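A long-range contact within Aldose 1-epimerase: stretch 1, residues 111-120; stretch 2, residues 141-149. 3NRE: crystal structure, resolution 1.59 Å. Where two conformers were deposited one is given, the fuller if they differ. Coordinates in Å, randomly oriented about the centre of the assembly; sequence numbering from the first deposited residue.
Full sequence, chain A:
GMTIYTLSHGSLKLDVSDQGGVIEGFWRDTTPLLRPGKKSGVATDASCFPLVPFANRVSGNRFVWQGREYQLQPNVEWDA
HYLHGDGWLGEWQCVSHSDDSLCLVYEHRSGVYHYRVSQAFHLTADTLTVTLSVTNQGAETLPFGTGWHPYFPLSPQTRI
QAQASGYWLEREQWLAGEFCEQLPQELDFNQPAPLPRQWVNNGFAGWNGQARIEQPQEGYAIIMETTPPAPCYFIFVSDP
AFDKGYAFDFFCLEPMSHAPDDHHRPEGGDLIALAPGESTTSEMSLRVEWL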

# COMPACT_ATOMS: atom_id res chain seq x y z
N GLY A 111 10.01 5.08 18.83
CA GLY A 111 9.17 6.11 18.25
C GLY A 111 7.84 6.28 18.95
O GLY A 111 7.69 5.95 20.14
N VAL A 112 6.88 6.82 18.21
CA VAL A 112 5.59 7.25 18.75
C VAL A 112 4.69 6.01 19.01
O VAL A 112 4.09 5.90 20.07
CB VAL A 112 4.89 8.24 17.81
CG1 VAL A 112 3.44 8.46 18.20
CG2 VAL A 112 5.63 9.55 17.81
N TYR A 113 4.61 5.10 18.03
CA TYR A 113 3.77 3.91 18.08
C TYR A 113 4.59 2.65 18.43
O TYR A 113 5.61 2.36 17.78
CB TYR A 113 3.11 3.67 16.74
CG TYR A 113 2.03 4.63 16.31
CD1 TYR A 113 2.32 5.91 15.86
CD2 TYR A 113 0.71 4.23 16.27
CE1 TYR A 113 1.30 6.75 15.40
CE2 TYR A 113 -0.28 5.04 15.84
CZ TYR A 113 0.02 6.33 15.39
OH TYR A 113 -1.02 7.12 14.98
N HIS A 114 4.13 1.91 19.44
CA HIS A 114 4.66 0.59 19.75
C HIS A 114 3.56 -0.42 19.39
O HIS A 114 2.40 -0.22 19.75
CB HIS A 114 5.02 0.44 21.24
CG HIS A 114 6.19 1.28 21.67
ND1 HIS A 114 6.79 1.13 22.90
CD2 HIS A 114 6.86 2.26 21.03
CE1 HIS A 114 7.78 1.99 23.00
NE2 HIS A 114 7.85 2.69 21.88
N TYR A 115 3.93 -1.51 18.72
CA TYR A 115 2.93 -2.44 18.23
C TYR A 115 3.58 -3.73 17.74
O TYR A 115 4.82 -3.82 17.61
CB TYR A 115 2.09 -1.84 17.08
CG TYR A 115 2.97 -1.38 15.95
CD1 TYR A 115 3.37 -2.28 14.95
CD2 TYR A 115 3.48 -0.08 15.90
CE1 TYR A 115 4.20 -1.88 13.93
CE2 TYR A 115 4.32 0.32 14.90
CZ TYR A 115 4.66 -0.58 13.92
OH TYR A 115 5.53 -0.26 12.90
N ARG A 116 2.71 -4.73 17.57
CA ARG A 116 3.04 -5.99 16.88
C ARG A 116 2.12 -6.09 15.67
O ARG A 116 0.94 -5.78 15.73
CB ARG A 116 2.85 -7.17 17.83
CG ARG A 116 3.05 -8.57 17.27
CD ARG A 116 2.80 -9.65 18.38
NE ARG A 116 2.94 -11.03 17.87
CZ ARG A 116 3.99 -11.83 18.06
NH1 ARG A 116 5.06 -11.44 18.74
NH2 ARG A 116 3.97 -13.08 17.57
N VAL A 117 2.67 -6.52 14.54
CA VAL A 117 1.84 -6.71 13.35
C VAL A 117 2.14 -8.06 12.75
O VAL A 117 3.30 -8.44 12.73
CB VAL A 117 2.00 -5.56 12.36
CG1 VAL A 117 3.52 -5.28 12.02
CG2 VAL A 117 1.20 -5.78 11.06
N SER A 118 1.10 -8.73 12.24
CA SER A 118 1.22 -9.91 11.45
C SER A 118 0.77 -9.61 10.02
O SER A 118 -0.14 -8.83 9.76
CB SER A 118 0.44 -11.09 12.07
OG SER A 118 -0.94 -10.83 12.01
N GLN A 119 1.45 -10.25 9.06
CA GLN A 119 1.06 -10.18 7.66
C GLN A 119 0.98 -11.62 7.15
O GLN A 119 2.02 -12.29 7.12
CB GLN A 119 2.06 -9.38 6.84
CG GLN A 119 1.47 -8.95 5.51
CD GLN A 119 2.39 -8.10 4.67
OE1 GLN A 119 1.96 -7.53 3.66
NE2 GLN A 119 3.66 -8.04 5.04
N ALA A 120 -0.23 -12.04 6.75
CA ALA A 120 -0.51 -13.36 6.18
C ALA A 120 -0.78 -13.27 4.68
O ALA A 120 -1.47 -12.39 4.19
CB ALA A 120 -1.72 -14.00 6.87
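Stretch 2, residues 141-149: TLPFGTGWH

Two segments of one chain can pack closely without a single backbone-to-backbone hydrogen bond between them, and residues 111-120 and 141-149 of aldose 1-epimerase illustrate how side chains can make most of such a contact. In the first stretch a loop leads into an extended strand that runs on through Ala 120. The second is extended almost throughout: Leu 142 to Phe 144 form one short strand, Gly 145 and Thr 146 link it in a still-extended conformation, and Gly 147 begins another. The end-to-end directions of the touching parts, Val 112 to Gln 119 and Leu 142 to Trp 148, differ by 41°, so the stretches run in broadly the same sense. Their backbones stay well apart; the nearest CA atoms, of Tyr 113 and Leu 142, are 7.6 Å from each other.

Tyr 113 fills this gap. Its CA-to-CB bond points toward stretch 2, and successive residues there use different parts of its side chain. CD1 of Leu 142 lies over one face, 3.9 Å from the centroid of the Tyr 113 ring in a CH-pi contact. Phe 144 meets the ring edge instead: the planes stand at 88°, with Tyr 113 CD2 3.6 Å from Phe 144 CZ, so the edge of the tyrosine addresses the face of the phenylalanine. At the tip, Tyr 113 OH donates a short hydrogen bond to Pro 143 O, at 2.6 Å, giving the phenol a polar anchor within a largely apolar contact.

Flanking contacts extend the patch. Val 112 CG1 lies 4.2 Å from Leu 142 CD1, while Tyr 115 CB approaches the edge of the Phe 144 ring, 4.1 Å from CE2. Farther along, the extended side chain of Gln 119 reaches across to the indole of Trp 148, whose NE1 donates a hydrogen bond to Gln 119 OE1 at 3.1 Å.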

# COMPACT_ATOMS: atom_id res chain seq x y z
N THR A 141 -3.82 4.91 24.02
CA THR A 141 -4.62 4.78 22.79
C THR A 141 -4.10 5.71 21.68
O THR A 141 -3.86 6.88 21.96
CB THR A 141 -6.05 5.19 23.09
OG1 THR A 141 -6.56 4.34 24.11
CG2 THR A 141 -6.94 5.10 21.84
N LEU A 142 -3.90 5.17 20.46
CA LEU A 142 -3.47 5.95 19.26
C LEU A 142 -4.30 5.55 18.06
O LEU A 142 -4.93 4.48 18.08
CB LEU A 142 -2.00 5.76 18.98
CG LEU A 142 -1.00 6.42 19.94
CD1 LEU A 142 0.43 5.97 19.68
CD2 LEU A 142 -1.08 7.94 19.83
N PRO A 143 -4.35 6.39 17.02
CA PRO A 143 -5.14 6.08 15.84
C PRO A 143 -4.31 5.34 14.77
O PRO A 143 -3.21 5.78 14.42
CB PRO A 143 -5.62 7.47 15.37
CG PRO A 143 -4.46 8.35 15.65
CD PRO A 143 -3.94 7.81 17.01
N PHE A 144 -4.85 4.21 14.32
CA PHE A 144 -4.17 3.28 13.46
C PHE A 144 -4.81 3.14 12.09
O PHE A 144 -6.02 3.30 11.89
CB PHE A 144 -4.10 1.88 14.09
CG PHE A 144 -3.05 1.71 15.20
CD1 PHE A 144 -3.27 2.22 16.45
CD2 PHE A 144 -1.90 0.94 15.01
CE1 PHE A 144 -2.34 2.07 17.45
CE2 PHE A 144 -0.96 0.77 16.05
CZ PHE A 144 -1.20 1.30 17.26
N GLY A 145 -3.97 2.78 11.15
CA GLY A 145 -4.46 2.38 9.84
C GLY A 145 -3.52 1.36 9.21
O GLY A 145 -2.43 1.13 9.70
N THR A 146 -3.98 0.78 8.12
CA THR A 146 -3.23 -0.21 7.34
C THR A 146 -3.46 -0.00 5.86
O THR A 146 -4.43 0.68 5.40
CB THR A 146 -3.68 -1.65 7.71
OG1 THR A 146 -5.11 -1.71 7.67
CG2 THR A 146 -3.20 -2.01 9.07
N GLY A 147 -2.56 -0.60 5.08
CA GLY A 147 -2.67 -0.51 3.66
C GLY A 147 -1.50 -1.18 3.02
O GLY A 147 -0.72 -1.81 3.70
N TRP A 148 -1.48 -1.07 1.71
CA TRP A 148 -0.39 -1.61 0.92
C TRP A 148 -0.06 -0.70 -0.21
O TRP A 148 -0.86 0.15 -0.63
CB TRP A 148 -0.76 -2.99 0.34
CG TRP A 148 -0.88 -4.11 1.32
CD1 TRP A 148 0.10 -5.00 1.71
CD2 TRP A 148 -2.06 -4.46 2.04
NE1 TRP A 148 -0.43 -5.89 2.66
CE2 TRP A 148 -1.75 -5.58 2.86
CE3 TRP A 148 -3.36 -3.92 2.10
CZ2 TRP A 148 -2.69 -6.17 3.70
CZ3 TRP A 148 -4.29 -4.49 2.94
CH2 TRP A 148 -3.95 -5.63 3.72
N HIS A 149 1.15 -0.95 -0.73
CA HIS A 149 1.73 -0.15 -1.78
C HIS A 149 2.23 -1.03 -2.91
O HIS A 149 3.44 -1.24 -3.06
CB HIS A 149 2.82 0.72 -1.15
CG HIS A 149 3.34 1.80 -2.03
ND1 HIS A 149 4.10 1.54 -3.15
CD2 HIS A 149 3.34 3.15 -1.89
CE1 HIS A 149 4.51 2.68 -3.69
NE2 HIS A 149 4.08 3.67 -2.93